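Probable glutathione reductase (Sinorhizobium meliloti, PDB 4DNA) probably catalyses the NADPH-dependent reduction of glutathione disulfide to reduced glutathione, using one FAD bound to each subunit of a homodimer. Local coordinates at residues P170-I175 with I255-V260; T196-R201 with I226-E231; I234-A239 with V246-K251. All coordinates share one frame; numbering follows the deposited sequence.

Interaction 1: P170-I175 with I255-V260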
# COMPACT_ATOMS: atom_id res chain seq x y z
N PRO A 170 20.27 22.93 8.24
CA PRO A 170 21.70 22.81 7.92
C PRO A 170 21.89 22.64 6.42
O PRO A 170 21.04 22.07 5.73
CB PRO A 170 22.13 21.54 8.65
CG PRO A 170 20.88 20.74 8.79
CD PRO A 170 19.77 21.75 8.97
N GLU A 171 23.00 23.17 5.92
CA GLU A 171 23.35 23.00 4.53
C GLU A 171 24.09 21.67 4.40
O GLU A 171 24.08 21.04 3.33
CB GLU A 171 24.15 24.22 4.04
CG GLU A 171 25.28 23.94 3.05
CD GLU A 171 26.33 25.06 2.97
OE1 GLU A 171 26.59 25.75 4.00
OE2 GLU A 171 26.90 25.24 1.87
N SER A 172 24.70 21.23 5.50
CA SER A 172 25.28 19.88 5.59
C SER A 172 25.00 19.25 6.95
O SER A 172 24.99 19.96 7.97
CB SER A 172 26.78 19.89 5.27
OG SER A 172 27.47 20.85 6.05
N ILE A 173 24.76 17.94 6.95
CA ILE A 173 24.63 17.14 8.18
C ILE A 173 25.45 15.84 8.13
O ILE A 173 25.61 15.22 7.07
CB ILE A 173 23.16 16.80 8.54
CG1 ILE A 173 23.03 16.46 10.03
CG2 ILE A 173 22.61 15.66 7.68
CD1 ILE A 173 21.64 16.66 10.58
N LEU A 174 25.97 15.43 9.28
CA LEU A 174 26.61 14.14 9.42
C LEU A 174 25.93 13.36 10.52
O LEU A 174 25.92 13.80 11.66
CB LEU A 174 28.11 14.28 9.73
CG LEU A 174 28.83 12.98 10.08
CD1 LEU A 174 29.09 12.16 8.84
CD2 LEU A 174 30.13 13.23 10.83
N ILE A 175 25.38 12.20 10.16
CA ILE A 175 24.65 11.35 11.09
C ILE A 175 25.35 10.04 11.42
O ILE A 175 25.41 9.13 10.59
CB ILE A 175 23.25 11.01 10.58
CG1 ILE A 175 22.45 12.27 10.34
CG2 ILE A 175 22.55 10.10 11.58
CD1 ILE A 175 21.37 12.12 9.30
N ILE A 255 35.63 15.44 8.96
CA ILE A 255 34.50 15.87 8.13
C ILE A 255 33.83 17.08 8.76
O ILE A 255 33.48 17.06 9.96
CB ILE A 255 33.42 14.77 7.96
CG1 ILE A 255 34.02 13.37 8.12
CG2 ILE A 255 32.73 14.90 6.61
CD1 ILE A 255 33.11 12.25 7.67
N VAL A 256 33.65 18.13 7.97
CA VAL A 256 33.00 19.33 8.47
C VAL A 256 31.55 19.33 8.04
O VAL A 256 31.24 19.04 6.88
CB VAL A 256 33.70 20.62 8.01
CG1 VAL A 256 33.16 21.81 8.80
CG2 VAL A 256 35.21 20.53 8.20
N ALA A 257 30.64 19.63 8.97
CA ALA A 257 29.22 19.76 8.63
C ALA A 257 28.54 20.79 9.51
O ALA A 257 29.04 21.11 10.59
CB ALA A 257 28.51 18.42 8.75
N ASP A 258 27.41 21.32 9.05
CA ASP A 258 26.62 22.26 9.85
C ASP A 258 26.11 21.64 11.16
O ASP A 258 26.19 22.25 12.22
CB ASP A 258 25.48 22.85 9.02
CG ASP A 258 25.95 23.96 8.09
OD1 ASP A 258 26.86 24.71 8.46
OD2 ASP A 258 25.39 24.09 6.98
N GLN A 259 25.61 20.41 11.10
CA GLN A 259 25.16 19.70 12.30
C GLN A 259 25.72 18.28 12.31
O GLN A 259 25.96 17.68 11.24
CB GLN A 259 23.63 19.66 12.38
CG GLN A 259 22.95 21.02 12.32
CD GLN A 259 22.96 21.77 13.64
OE1 GLN A 259 22.93 21.17 14.71
NE2 GLN A 259 22.98 23.08 13.56
N VAL A 260 25.94 17.76 13.52
CA VAL A 260 26.33 16.37 13.73
C VAL A 260 25.30 15.68 14.62
O VAL A 260 25.21 15.97 15.80
CB VAL A 260 27.74 16.23 14.34
CG1 VAL A 260 28.06 14.76 14.59
CG2 VAL A 260 28.78 16.85 13.43
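In the four-stranded parallel sheet of the Rossmann-type, predicted NAD(P)-binding domain, strand 172-176 has strand 259-262, an outermost strand, beside it. Residues 170-175 meet 255-260 just where the chain passes from the antiparallel strand 254-257 into this parallel one. Two backbone bonds set the pairing of Ile-173 with Gln-259 and Leu-174 with Val-260. Gln-259 N donates to Ser-172 O at 3.2 Å, and Leu-174 N reaches Gln-259 O at 3.0 Å, both in the carbonyl plane, the second straighter at 161°.

Side chains satisfy three backbone amides around Asp-258, where strand 254-257 gives way to 259-262. Asp-258 turns CG beside its own backbone N (chi1 -79°), which brings OD2 under the start of 170-175. There OD2 accepts two amides: Glu-171 N at 2.8 Å, through the lone pair away from OD1, and Ser-172 N at 3.3 Å, from 35° above the carboxylate plane. An alanine in place of Asp-258 would remove both acceptor bonds and the Arg-244 salt bridge, and would probably loosen the start of strand 172-176. The carboxylate of Glu-171 lies close to that of Asp-258, and their repulsion is likely to be offset by Arg-244, whose NH2 forms salt bridges with Glu-171 OE1 and Asp-258 OD1.

On the apolar side, Leu-174 carries CG anti to its backbone N and crosses Ile-255 at about a right angle, CD1 to CD1 at 4.2 Å, while its CB faces the methyl of Ala-257. Ser-172 OG, set between its own backbone N and carbonyl carbon, accepts a hydrogen bond from Asp-258 N at 3.0 Å.

Interaction 2: T196-R201 with I226-E231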
# COMPACT_ATOMS: atom_id res chain seq x y z
N THR A 196 24.03 15.26 2.84
CA THR A 196 23.89 14.26 3.93
C THR A 196 25.00 13.21 3.96
O THR A 196 25.29 12.60 2.95
CB THR A 196 22.52 13.56 3.86
OG1 THR A 196 21.47 14.49 4.14
CG2 THR A 196 22.42 12.42 4.87
N THR A 197 25.59 12.99 5.13
CA THR A 197 26.55 11.88 5.31
C THR A 197 26.16 11.01 6.51
O THR A 197 25.82 11.52 7.57
CB THR A 197 28.00 12.39 5.52
OG1 THR A 197 28.27 13.46 4.62
CG2 THR A 197 29.00 11.28 5.29
N LEU A 198 26.21 9.70 6.32
CA LEU A 198 25.86 8.74 7.38
C LEU A 198 27.06 7.87 7.75
O LEU A 198 27.73 7.32 6.86
CB LEU A 198 24.68 7.88 6.94
CG LEU A 198 24.15 6.73 7.80
CD1 LEU A 198 23.34 7.20 9.00
CD2 LEU A 198 23.29 5.86 6.92
N ILE A 199 27.34 7.76 9.05
CA ILE A 199 28.47 6.95 9.52
C ILE A 199 28.06 5.96 10.62
O ILE A 199 27.24 6.25 11.49
CB ILE A 199 29.68 7.81 9.93
CG1 ILE A 199 30.92 6.94 10.17
CG2 ILE A 199 29.33 8.70 11.12
CD1 ILE A 199 32.16 7.70 10.62
N TYR A 200 28.65 4.77 10.55
CA TYR A 200 28.22 3.64 11.37
C TYR A 200 29.38 2.73 11.67
O TYR A 200 30.19 2.46 10.81
CB TYR A 200 27.14 2.85 10.62
CG TYR A 200 26.48 1.74 11.42
CD1 TYR A 200 26.22 1.87 12.81
CD2 TYR A 200 26.08 0.56 10.79
CE1 TYR A 200 25.60 0.85 13.53
CE2 TYR A 200 25.46 -0.46 11.50
CZ TYR A 200 25.22 -0.32 12.87
OH TYR A 200 24.58 -1.36 13.53
N ARG A 201 29.42 2.25 12.90
CA ARG A 201 30.54 1.47 13.39
C ARG A 201 30.47 0.01 12.95
O ARG A 201 31.48 -0.69 12.94
CB ARG A 201 30.65 1.59 14.92
CG ARG A 201 29.34 1.57 15.71
CD ARG A 201 29.48 0.87 17.06
NE ARG A 201 30.88 0.77 17.47
CZ ARG A 201 31.70 -0.25 17.19
NH1 ARG A 201 32.96 -0.22 17.60
NH2 ARG A 201 31.25 -1.29 16.49
N ILE A 226 23.92 10.02 -1.17
CA ILE A 226 24.20 9.96 0.26
C ILE A 226 25.52 9.22 0.49
O ILE A 226 25.71 8.09 0.02
CB ILE A 226 23.02 9.39 1.08
CG1 ILE A 226 21.74 10.19 0.78
CG2 ILE A 226 23.35 9.39 2.56
CD1 ILE A 226 20.48 9.73 1.48
N ARG A 227 26.44 9.87 1.18
CA ARG A 227 27.70 9.26 1.49
C ARG A 227 27.48 8.36 2.70
O ARG A 227 27.02 8.83 3.75
CB ARG A 227 28.76 10.32 1.78
CG ARG A 227 30.18 9.85 1.50
CD ARG A 227 31.19 10.65 2.29
NE ARG A 227 32.54 10.12 2.14
CZ ARG A 227 33.65 10.68 2.63
NH1 ARG A 227 33.58 11.82 3.33
NH2 ARG A 227 34.84 10.11 2.43
N ILE A 228 27.77 7.07 2.56
CA ILE A 228 27.70 6.17 3.70
C ILE A 228 29.09 5.68 4.01
O ILE A 228 29.85 5.33 3.12
CB ILE A 228 26.76 4.96 3.47
CG1 ILE A 228 25.41 5.42 2.91
CG2 ILE A 228 26.56 4.17 4.77
CD1 ILE A 228 24.52 4.27 2.50
N LEU A 229 29.42 5.70 5.29
CA LEU A 229 30.71 5.28 5.78
C LEU A 229 30.54 4.18 6.82
O LEU A 229 30.09 4.42 7.95
CB LEU A 229 31.47 6.49 6.35
CG LEU A 229 31.71 7.60 5.32
CD1 LEU A 229 32.35 8.83 5.93
CD2 LEU A 229 32.54 7.08 4.15
N CYS A 230 30.88 2.96 6.41
CA CYS A 230 30.75 1.80 7.26
C CYS A 230 32.03 1.51 8.07
O CYS A 230 33.10 2.04 7.76
CB CYS A 230 30.32 0.59 6.42
SG CYS A 230 28.52 0.45 6.29
N GLU A 231 31.89 0.68 9.10
CA GLU A 231 33.00 0.18 9.91
C GLU A 231 33.86 1.32 10.44
O GLU A 231 35.09 1.27 10.35
CB GLU A 231 33.90 -0.77 9.10
CG GLU A 231 33.18 -1.86 8.31
CD GLU A 231 34.08 -3.05 8.01
OE1 GLU A 231 35.23 -3.06 8.50
OE2 GLU A 231 33.64 -3.97 7.30
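Thr-197 and Arg-227 lie side by side and point the same way, the methyl CG2 of Thr-197 resting 3.6 Å from Arg-227 CB and almost as near to its CD. That methyl is brought there by a torsion that sets CG2 anti to the backbone N and leaves OG1 beside it. The arginine chain runs extended from CG to NE, and Leu-229, two residues on, lays its CD1 over the centre of the guanidinium face, 3.9 Å above the plane. The same CD1 also approaches Thr-197 CG2. Next along this face, Ile-199 crosses Leu-229 obliquely, with Ile-199 CG1 against Leu-229 CB at 3.9 Å. On the other face Leu-198 and Ile-228 touch more loosely, CD2 to CG2 at 4.3 Å.

Between the two faces the backbones bond with each donor nearly along the C=O axis. Leu-198 N donates to Arg-227 O at 2.8 Å, Leu-229 N to Leu-198 O at 2.8 Å, and Tyr-200 N to Leu-229 O at 3.0 Å; the Leu-198 N-H is the straightest, at 176°. The bond from Arg-227 N to Thr-196 O is weak.

Further out, Met-221 of helix 211-223 packs on Leu-198 and Ile-228, while strand 172-176 adjoins the far side of 196-199. Tyr-200 sends its ring away from 226-231, next to Gly-178 of the predicted dinucleotide-binding segment. The two parallel strands, 15° apart in direction and joined through helix 211-223, form a beta-alpha-beta unit, and strand 227-229 closes one side of the parallel sheet of a Rossmann-type nucleotide-binding domain.

Interaction 3: I234-A239 with V246-K251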
# COMPACT_ATOMS: atom_id res chain seq x y z
N ILE A 234 33.18 8.06 15.22
CA ILE A 234 33.67 9.43 15.46
C ILE A 234 34.61 9.49 16.69
O ILE A 234 34.19 9.16 17.80
CB ILE A 234 32.52 10.45 15.60
CG1 ILE A 234 31.81 10.63 14.26
CG2 ILE A 234 33.02 11.80 16.08
CD1 ILE A 234 30.51 11.39 14.35
N GLN A 235 35.88 9.88 16.47
CA GLN A 235 36.88 10.04 17.54
C GLN A 235 36.48 11.18 18.49
O GLN A 235 36.50 11.02 19.72
CB GLN A 235 38.30 10.34 17.00
CG GLN A 235 38.80 9.53 15.80
CD GLN A 235 39.46 8.22 16.18
OE1 GLN A 235 38.90 7.42 16.94
NE2 GLN A 235 40.65 7.97 15.63
N SER A 236 36.13 12.33 17.90
CA SER A 236 35.75 13.54 18.64
C SER A 236 35.10 14.59 17.72
O SER A 236 35.36 14.62 16.51
CB SER A 236 36.96 14.17 19.30
OG SER A 236 37.85 14.65 18.31
N VAL A 237 34.28 15.44 18.32
CA VAL A 237 33.70 16.56 17.61
C VAL A 237 34.23 17.85 18.20
O VAL A 237 34.40 17.96 19.42
CB VAL A 237 32.15 16.57 17.69
CG1 VAL A 237 31.57 17.68 16.82
CG2 VAL A 237 31.57 15.23 17.24
N SER A 238 34.52 18.81 17.32
CA SER A 238 34.83 20.17 17.74
C SER A 238 34.22 21.21 16.78
O SER A 238 33.91 20.91 15.62
CB SER A 238 36.33 20.37 17.85
OG SER A 238 36.86 20.70 16.59
N ALA A 239 34.06 22.44 17.29
CA ALA A 239 33.56 23.58 16.52
C ALA A 239 34.69 24.39 15.87
O ALA A 239 35.73 24.64 16.49
CB ALA A 239 32.73 24.48 17.42
N VAL A 246 33.41 20.19 13.18
CA VAL A 246 34.44 19.34 12.63
C VAL A 246 34.43 18.05 13.42
O VAL A 246 34.58 18.07 14.64
CB VAL A 246 35.82 20.00 12.71
CG1 VAL A 246 36.85 19.17 11.96
CG2 VAL A 246 35.77 21.42 12.15
N ALA A 247 34.25 16.94 12.72
CA ALA A 247 34.21 15.62 13.33
C ALA A 247 35.41 14.80 12.90
O ALA A 247 35.73 14.74 11.71
CB ALA A 247 32.94 14.91 12.97
N THR A 248 36.06 14.17 13.87
CA THR A 248 37.26 13.36 13.62
C THR A 248 36.93 11.87 13.54
O THR A 248 36.18 11.33 14.34
CB THR A 248 38.36 13.65 14.66
OG1 THR A 248 38.56 15.07 14.75
CG2 THR A 248 39.69 12.98 14.30
N THR A 249 37.52 11.23 12.54
CA THR A 249 37.18 9.87 12.20
C THR A 249 38.45 9.05 12.26
O THR A 249 39.53 9.57 12.00
CB THR A 249 36.61 9.86 10.78
OG1 THR A 249 35.31 10.47 10.80
CG2 THR A 249 36.48 8.48 10.25
N MSE A 250 38.32 7.77 12.61
CA MSE A 250 39.46 6.84 12.55
C MSE A 250 39.93 6.75 11.13
O MSE A 250 41.12 6.93 10.83
CB MSE A 250 39.05 5.43 12.94
CG MSE A 250 39.12 5.11 14.44
SE MSE A 250 39.13 3.14 14.64
CE MSE A 250 37.48 2.82 15.69
N LYS A 251 38.97 6.51 10.23
CA LYS A 251 39.26 6.07 8.87
C LYS A 251 39.10 7.12 7.76
O LYS A 251 39.86 7.11 6.79
CB LYS A 251 38.45 4.82 8.56
CG LYS A 251 38.71 3.69 9.55
CD LYS A 251 38.21 2.35 9.04
CE LYS A 251 38.45 1.27 10.08
NZ LYS A 251 37.87 -0.03 9.66
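Gln-235 carries much of this contact. Its CB lies 3.5 Å from Thr-248 O, the same carbonyl that its backbone N bonds. CG, set beside the backbone N by chi1 of -44°, passes from Thr-248 O to the carbonyl carbon of Thr-249, and at 3.9 Å it also meets the CG2 methyl of Thr-248. A bend at chi2 (-87°) then swings the amide across the side chain of Met-250, a selenomethionine, at about a right angle. OE1 comes to 3.4 Å from Met-250 CG, and NE2 reaches the CG and CA of the same residue. Across this contact the amide therefore packs against carbon.

The strands 234-239 and 245-249 form an antiparallel beta hairpin. Gln-235 has helix-like backbone angles, and one extra residue lies between the Ile-234/Thr-249 and Val-237/Ala-247 pairs, consistent with a beta bulge. Gln-235 N donates to Thr-248 O from above the carbonyl plane, 31° out of it, whereas Thr-248 N meets Ser-236 O at 2.8 Å nearly along the C=O axis. Past the bulge the pairing is regular: Ser-238 and Val-246 are a hydrogen-bonded pair, with Ser-238 N to Val-246 O at 2.8 Å and Val-246 N to Ser-238 O at 2.6 Å.

Ile-234, Val-237, Ala-247 and Thr-249 share one face, where Ile-234 CG2 approaches Ala-247 CB at 4.4 Å and Leu-174 of strand 172-176 packs on both residues. The hairpin is thus joined mainly by backbone N-H to carbonyl bonds, with mostly apolar packing on the face of Ile-234 and Ala-247, and the hydroxyl side chains of Ser-236, Ser-238 and Thr-248 beside Val-246 on the other.

In the fold
The three contacts adjoin one another in the predicted NAD(P)-binding part of the chain. Interactions 1 and 2 belong to the same parallel sheet, where strands 172-176 and 195-199 are neighbours: Ile-175 N probably bonds Thr-197 O, and Ile-199 N Ile-175 O. Interaction 3 belongs to the antiparallel sheet, which interaction 1 reaches through strand 254-257, Ile-255 N probably bonding Ala-247 O. Leu-174 is the shared apolar residue, touching Thr-197 as well as Ala-247 and Ile-234. Interaction 2 has the largest share of buried residues and relies on backbone bonds and aliphatic packing; interaction 1 adds carboxylate and hydroxyl acceptors at a turn, and interaction 3 sets exposed polar side chains outward.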